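Local coordinates for malonyl acyl carrier protein transacylase (Streptococcus pneumoniae, PDB 3IM8) that probably transfers the malonyl group from malonyl-CoA to the holo acyl carrier protein in fatty acid synthesis, at residues Ala123-Leu134 with Arg188-Phe198. Numbering follows the deposited sequence.
Sequences APADSGKMVAVL and RLIPLKVSGPF
Ala132 N donates to Ile190 O at 2.8 Å, and Ile190 N returns a nearly straight bond to Ala132 O, 170° at the hydrogen. This pair sits in the antiparallel pairing of strands 129-134 and 188-191, at one outer side of the mixed sheet in the small subdomain of the acyltransferase fold. Leu192 N extends the pairing to Met130 O. Val131, Val133, Leu189 and Pro191 share one face; helix 171-184 packs on Val131, Val133 and Leu189. There Leu189 CD2 meets both methyls of Val133, the two side chains running side by side. On the face of Ala132 and Ile190, Leu134 CD2 presses on Ile190 CD1 and also lies over one face of the Arg188 guanidinium.

Beyond the strands, 123-128 packs against 193-198, which ends at Phe198 beside the predicted active-site His199. Lys193 NZ forms a salt bridge with Asp126 OD2 at 3.2 Å, arriving from above the carboxylate plane. A water donates to both Ser127 O and Ser195 O. Pro197, the centre of an inverse gamma turn, sets its CD 3.7 Å from Ala123 CB. Met130 extends its chain as far as the sulfur (CG anti to the carbonyl carbon, chi1 -76°; chi2 172°), which brings SD 3.6 Å from both Ser195 O and Gly196 O.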
ATOM      1  N   ALA A 123      -8.487  14.800   1.022  1.00 31.12           N
ATOM      2  CA  ALA A 123      -9.376  14.022   0.188  1.00 31.38           C
ATOM      3  C   ALA A 123     -10.249  13.098   1.049  1.00 32.21           C
ATOM      4  O   ALA A 123      -9.860  11.940   1.271  1.00 33.42           O
ATOM      5  CB  ALA A 123      -8.554  13.211  -0.853  1.00 31.21           C
ATOM      6  N   PRO A 124     -11.417  13.593   1.564  1.00 32.37           N
ATOM      7  CA  PRO A 124     -12.152  12.684   2.508  1.00 32.42           C
ATOM      8  C   PRO A 124     -12.678  11.388   1.826  1.00 32.35           C
ATOM      9  O   PRO A 124     -12.833  11.350   0.579  1.00 31.36           O
ATOM     10  CB  PRO A 124     -13.287  13.581   3.093  1.00 31.69           C
ATOM     11  CG  PRO A 124     -12.814  15.043   2.832  1.00 31.63           C
ATOM     12  CD  PRO A 124     -12.026  14.951   1.506  1.00 32.44           C
ATOM     13  N   ALA A 125     -12.960  10.361   2.637  1.00 33.00           N
ATOM     14  CA  ALA A 125     -13.253   8.991   2.150  1.00 33.75           C
ATOM     15  C   ALA A 125     -14.449   8.880   1.209  1.00 34.94           C
ATOM     16  O   ALA A 125     -14.489   7.982   0.336  1.00 34.71           O
ATOM     17  CB  ALA A 125     -13.429   8.015   3.317  1.00 34.39           C
ATOM     18  N   ASP A 126     -15.399   9.794   1.359  1.00 35.71           N
ATOM     19  CA  ASP A 126     -16.572   9.769   0.497  1.00 36.71           C
ATOM     20  C   ASP A 126     -16.481  10.749  -0.682  1.00 36.09           C
ATOM     21  O   ASP A 126     -17.374  10.733  -1.517  1.00 36.96           O
ATOM     22  CB  ASP A 126     -17.864  10.039   1.321  1.00 37.69           C
ATOM     23  CG  ASP A 126     -19.173   9.651   0.561  1.00 39.90           C
ATOM     24  OD1 ASP A 126     -20.138  10.436   0.675  1.00 42.97           O
ATOM     25  OD2 ASP A 126     -19.247   8.598  -0.142  1.00 42.11           O
ATOM     26  N   SER A 127     -15.434  11.585  -0.765  1.00 35.23           N
ATOM     27  CA  SER A 127     -15.327  12.612  -1.853  1.00 33.95           C
ATOM     28  C   SER A 127     -14.820  11.982  -3.187  1.00 33.10           C
ATOM     29  O   SER A 127     -14.410  10.811  -3.199  1.00 33.65           O
ATOM     30  CB  SER A 127     -14.448  13.787  -1.393  1.00 33.85           C
ATOM     31  OG  SER A 127     -13.117  13.349  -1.190  1.00 33.58           O
ATOM     32  N   GLY A 128     -14.869  12.719  -4.300  1.00 31.60           N
ATOM     33  CA  GLY A 128     -14.478  12.187  -5.630  1.00 29.68           C
ATOM     34  C   GLY A 128     -14.970  10.784  -6.056  1.00 28.22           C
ATOM     35  O   GLY A 128     -15.960  10.291  -5.557  1.00 27.87           O
ATOM     36  N   LYS A 129     -14.295  10.127  -6.991  1.00 26.06           N
ATOM     37  CA  LYS A 129     -14.807   8.844  -7.472  1.00 24.47           C
ATOM     38  C   LYS A 129     -13.612   7.952  -7.865  1.00 24.55           C
ATOM     39  O   LYS A 129     -12.534   8.474  -8.109  1.00 24.70           O
ATOM     40  CB  LYS A 129     -15.812   9.056  -8.631  1.00 23.78           C
ATOM     41  CG  LYS A 129     -16.555   7.763  -9.106  1.00 28.55           C
ATOM     42  CD  LYS A 129     -17.939   7.941  -9.785  1.00 30.98           C
ATOM     43  CE  LYS A 129     -18.393   6.546 -10.345  1.00 33.70           C
ATOM     44  NZ  LYS A 129     -19.843   6.321 -10.712  1.00 34.28           N
ATOM     45  N   MET A 130     -13.825   6.626  -7.894  1.00 24.05           N
ATOM     46  CA  MET A 130     -12.842   5.587  -8.212  1.00 24.12           C
ATOM     47  C   MET A 130     -13.539   4.444  -8.940  1.00 23.36           C
ATOM     48  O   MET A 130     -14.570   3.926  -8.463  1.00 22.98           O
ATOM     49  CB  MET A 130     -12.165   5.051  -6.916  1.00 24.51           C
ATOM     50  CG  MET A 130     -11.118   6.021  -6.330  1.00 26.53           C
ATOM     51  SD  MET A 130     -10.501   5.505  -4.729  1.00 31.11           S
ATOM     52  CE  MET A 130      -9.704   4.001  -5.339  1.00 27.62           C
ATOM     53  N   VAL A 131     -13.024   4.054 -10.102  1.00 21.74           N
ATOM     54  CA  VAL A 131     -13.674   2.990 -10.791  1.00 22.05           C
ATOM     55  C   VAL A 131     -12.597   2.016 -11.107  1.00 22.87           C
ATOM     56  O   VAL A 131     -11.555   2.432 -11.541  1.00 24.20           O
ATOM     57  CB  VAL A 131     -14.386   3.476 -12.094  1.00 21.80           C
ATOM     58  CG1 VAL A 131     -14.919   2.274 -12.849  1.00 22.21           C
ATOM     59  CG2 VAL A 131     -15.564   4.375 -11.738  1.00 20.87           C
ATOM     60  N   ALA A 132     -12.809   0.730 -10.843  1.00 23.92           N
ATOM     61  CA  ALA A 132     -11.908  -0.298 -11.357  1.00 24.16           C
ATOM     62  C   ALA A 132     -12.324  -0.654 -12.780  1.00 24.99           C
ATOM     63  O   ALA A 132     -13.450  -1.078 -13.029  1.00 24.01           O
ATOM     64  CB  ALA A 132     -11.933  -1.550 -10.479  1.00 24.69           C
ATOM     65  N   VAL A 133     -11.385  -0.473 -13.705  1.00 25.95           N
ATOM     66  CA  VAL A 133     -11.580  -0.822 -15.106  1.00 26.34           C
ATOM     67  C   VAL A 133     -10.926  -2.167 -15.398  1.00 28.78           C
ATOM     68  O   VAL A 133      -9.704  -2.271 -15.502  1.00 29.43           O
ATOM     69  CB  VAL A 133     -10.987   0.244 -16.043  1.00 26.08           C
ATOM     70  CG1 VAL A 133     -11.251  -0.120 -17.495  1.00 24.00           C
ATOM     71  CG2 VAL A 133     -11.559   1.615 -15.717  1.00 24.31           C
ATOM     72  N   LEU A 134     -11.757  -3.195 -15.521  1.00 31.71           N
ATOM     73  CA  LEU A 134     -11.298  -4.562 -15.719  1.00 34.86           C
ATOM     74  C   LEU A 134     -11.194  -4.930 -17.195  1.00 36.80           C
ATOM     75  O   LEU A 134     -11.999  -4.496 -18.020  1.00 36.97           O
ATOM     76  CB  LEU A 134     -12.225  -5.546 -14.999  1.00 20.00           C
ATOM     77  CG  LEU A 134     -12.027  -5.682 -13.489  1.00 20.00           C
ATOM     78  CD1 LEU A 134     -11.771  -4.323 -12.855  1.00 20.00           C
ATOM     79  CD2 LEU A 134     -13.229  -6.359 -12.848  1.00 20.00           C
ATOM     80  N   ARG A 188     -16.558  -4.091 -18.137  1.00 34.04           N
ATOM     81  CA  ARG A 188     -16.569  -4.264 -16.705  1.00 33.23           C
ATOM     82  C   ARG A 188     -15.884  -3.086 -16.007  1.00 31.72           C
ATOM     83  O   ARG A 188     -14.656  -2.982 -16.001  1.00 30.11           O
ATOM     84  CB  ARG A 188     -15.905  -5.593 -16.338  1.00 33.32           C
ATOM     85  CG  ARG A 188     -16.665  -6.831 -16.815  1.00 34.41           C
ATOM     86  CD  ARG A 188     -16.310  -7.992 -15.908  1.00 35.66           C
ATOM     87  NE  ARG A 188     -15.145  -8.736 -16.371  1.00 35.18           N
ATOM     88  CZ  ARG A 188     -14.403  -9.577 -15.645  1.00 34.48           C
ATOM     89  NH1 ARG A 188     -14.623  -9.781 -14.347  1.00 28.60           N
ATOM     90  NH2 ARG A 188     -13.379 -10.188 -16.237  1.00 35.64           N
ATOM     91  N   LEU A 189     -16.716  -2.224 -15.427  1.00 30.36           N
ATOM     92  CA  LEU A 189     -16.317  -1.004 -14.762  1.00 28.91           C
ATOM     93  C   LEU A 189     -16.947  -1.070 -13.385  1.00 29.44           C
ATOM     94  O   LEU A 189     -18.190  -1.065 -13.248  1.00 29.94           O
ATOM     95  CB  LEU A 189     -16.859   0.207 -15.542  1.00 27.93           C
ATOM     96  CG  LEU A 189     -16.494   0.081 -17.030  1.00 27.08           C
ATOM     97  CD1 LEU A 189     -17.333   0.966 -17.909  1.00 25.89           C
ATOM     98  CD2 LEU A 189     -15.065   0.442 -17.204  1.00 26.36           C
ATOM     99  N   ILE A 190     -16.125  -1.174 -12.352  1.00 28.22           N
ATOM    100  CA  ILE A 190     -16.685  -1.340 -11.020  1.00 28.28           C
ATOM    101  C   ILE A 190     -16.469  -0.112 -10.158  1.00 28.29           C
ATOM    102  O   ILE A 190     -15.338   0.117  -9.734  1.00 28.34           O
ATOM    103  CB  ILE A 190     -16.069  -2.549 -10.304  1.00 29.05           C
ATOM    104  CG1 ILE A 190     -16.072  -3.777 -11.241  1.00 30.74           C
ATOM    105  CG2 ILE A 190     -16.795  -2.748  -8.893  1.00 28.94           C
ATOM    106  CD1 ILE A 190     -15.314  -5.041 -10.666  1.00 33.32           C
ATOM    107  N   PRO A 191     -17.535   0.687  -9.899  1.00 28.98           N
ATOM    108  CA  PRO A 191     -17.368   1.765  -8.915  1.00 29.65           C
ATOM    109  C   PRO A 191     -16.897   1.252  -7.547  1.00 30.34           C
ATOM    110  O   PRO A 191     -17.310   0.184  -7.101  1.00 29.97           O
ATOM    111  CB  PRO A 191     -18.768   2.383  -8.807  1.00 29.83           C
ATOM    112  CG  PRO A 191     -19.426   2.093 -10.133  1.00 29.57           C
ATOM    113  CD  PRO A 191     -18.907   0.675 -10.449  1.00 29.40           C
ATOM    114  N   LEU A 192     -16.030   2.018  -6.892  1.00 31.10           N
ATOM    115  CA  LEU A 192     -15.468   1.639  -5.608  1.00 31.35           C
ATOM    116  C   LEU A 192     -15.771   2.685  -4.516  1.00 31.93           C
ATOM    117  O   LEU A 192     -15.655   3.884  -4.779  1.00 32.04           O
ATOM    118  CB  LEU A 192     -13.949   1.451  -5.748  1.00 31.57           C
ATOM    119  CG  LEU A 192     -13.337   0.561  -6.823  1.00 32.57           C
ATOM    120  CD1 LEU A 192     -11.829   0.539  -6.619  1.00 33.34           C
ATOM    121  CD2 LEU A 192     -13.888  -0.857  -6.829  1.00 32.65           C
ATOM    122  N   LYS A 193     -16.146   2.246  -3.307  1.00 32.00           N
ATOM    123  CA  LYS A 193     -16.328   3.159  -2.164  1.00 32.97           C
ATOM    124  C   LYS A 193     -15.312   2.890  -1.018  1.00 34.01           C
ATOM    125  O   LYS A 193     -15.699   2.462   0.098  1.00 34.87           O
ATOM    126  CB  LYS A 193     -17.796   3.139  -1.646  1.00 33.12           C
ATOM    127  CG  LYS A 193     -18.806   3.993  -2.445  1.00 33.87           C
ATOM    128  CD  LYS A 193     -18.563   5.535  -2.239  1.00 35.26           C
ATOM    129  CE  LYS A 193     -19.462   6.374  -3.185  1.00 34.21           C
ATOM    130  NZ  LYS A 193     -19.161   7.880  -3.223  1.00 29.15           N
ATOM    131  N   VAL A 194     -14.023   3.189  -1.284  1.00 33.75           N
ATOM    132  CA  VAL A 194     -12.885   2.746  -0.445  1.00 33.28           C
ATOM    133  C   VAL A 194     -12.154   3.930   0.240  1.00 32.26           C
ATOM    134  O   VAL A 194     -11.762   3.841   1.409  1.00 32.87           O
ATOM    135  CB  VAL A 194     -11.907   1.840  -1.284  1.00 33.64           C
ATOM    136  CG1 VAL A 194     -10.560   1.556  -0.560  1.00 36.17           C
ATOM    137  CG2 VAL A 194     -12.595   0.501  -1.663  1.00 33.98           C
ATOM    138  N   SER A 195     -11.990   5.035  -0.478  1.00 30.40           N
ATOM    139  CA  SER A 195     -11.204   6.178   0.017  1.00 29.97           C
ATOM    140  C   SER A 195     -11.406   7.392  -0.887  1.00 28.76           C
ATOM    141  O   SER A 195     -12.073   7.294  -1.968  1.00 27.48           O
ATOM    142  CB  SER A 195      -9.700   5.841   0.072  1.00 30.21           C
ATOM    143  OG  SER A 195      -9.211   5.512  -1.228  1.00 32.28           O
ATOM    144  N   GLY A 196     -10.843   8.525  -0.472  1.00 27.04           N
ATOM    145  CA  GLY A 196     -10.764   9.668  -1.356  1.00 26.74           C
ATOM    146  C   GLY A 196     -10.018   9.318  -2.647  1.00 26.18           C
ATOM    147  O   GLY A 196      -9.398   8.238  -2.745  1.00 26.76           O
ATOM    148  N   PRO A 197     -10.045  10.222  -3.655  1.00 25.45           N
ATOM    149  CA  PRO A 197      -9.344   9.879  -4.899  1.00 24.46           C
ATOM    150  C   PRO A 197      -7.799  10.042  -4.746  1.00 24.49           C
ATOM    151  O   PRO A 197      -7.239  10.937  -5.316  1.00 24.40           O
ATOM    152  CB  PRO A 197      -9.950  10.864  -5.920  1.00 24.18           C
ATOM    153  CG  PRO A 197     -10.341  12.106  -5.104  1.00 23.68           C
ATOM    154  CD  PRO A 197     -10.484  11.643  -3.637  1.00 25.35           C
ATOM    155  N   PHE A 198      -7.170   9.161  -3.954  1.00 25.03           N
ATOM    156  CA  PHE A 198      -5.736   9.136  -3.667  1.00 24.62           C
ATOM    157  C   PHE A 198      -4.971   8.805  -4.962  1.00 24.23           C
ATOM    158  O   PHE A 198      -5.514   8.129  -5.869  1.00 23.94           O
ATOM    159  CB  PHE A 198      -5.445   8.046  -2.618  1.00 25.67           C
ATOM    160  CG  PHE A 198      -6.034   8.303  -1.250  1.00 27.27           C
ATOM    161  CD1 PHE A 198      -6.098   7.275  -0.333  1.00 29.83           C
ATOM    162  CD2 PHE A 198      -6.465   9.565  -0.860  1.00 29.15           C
ATOM    163  CE1 PHE A 198      -6.585   7.481   0.975  1.00 30.03           C
ATOM    164  CE2 PHE A 198      -6.967   9.793   0.431  1.00 31.45           C
ATOM    165  CZ  PHE A 198      -7.031   8.739   1.357  1.00 31.27           C
TER
HETATM  166  O   HOH W   1     -12.612   8.385  -4.473  1.00 31.68           O
HETATM  167  O   HOH W   2     -16.495   6.114  -6.158  1.00 23.37           O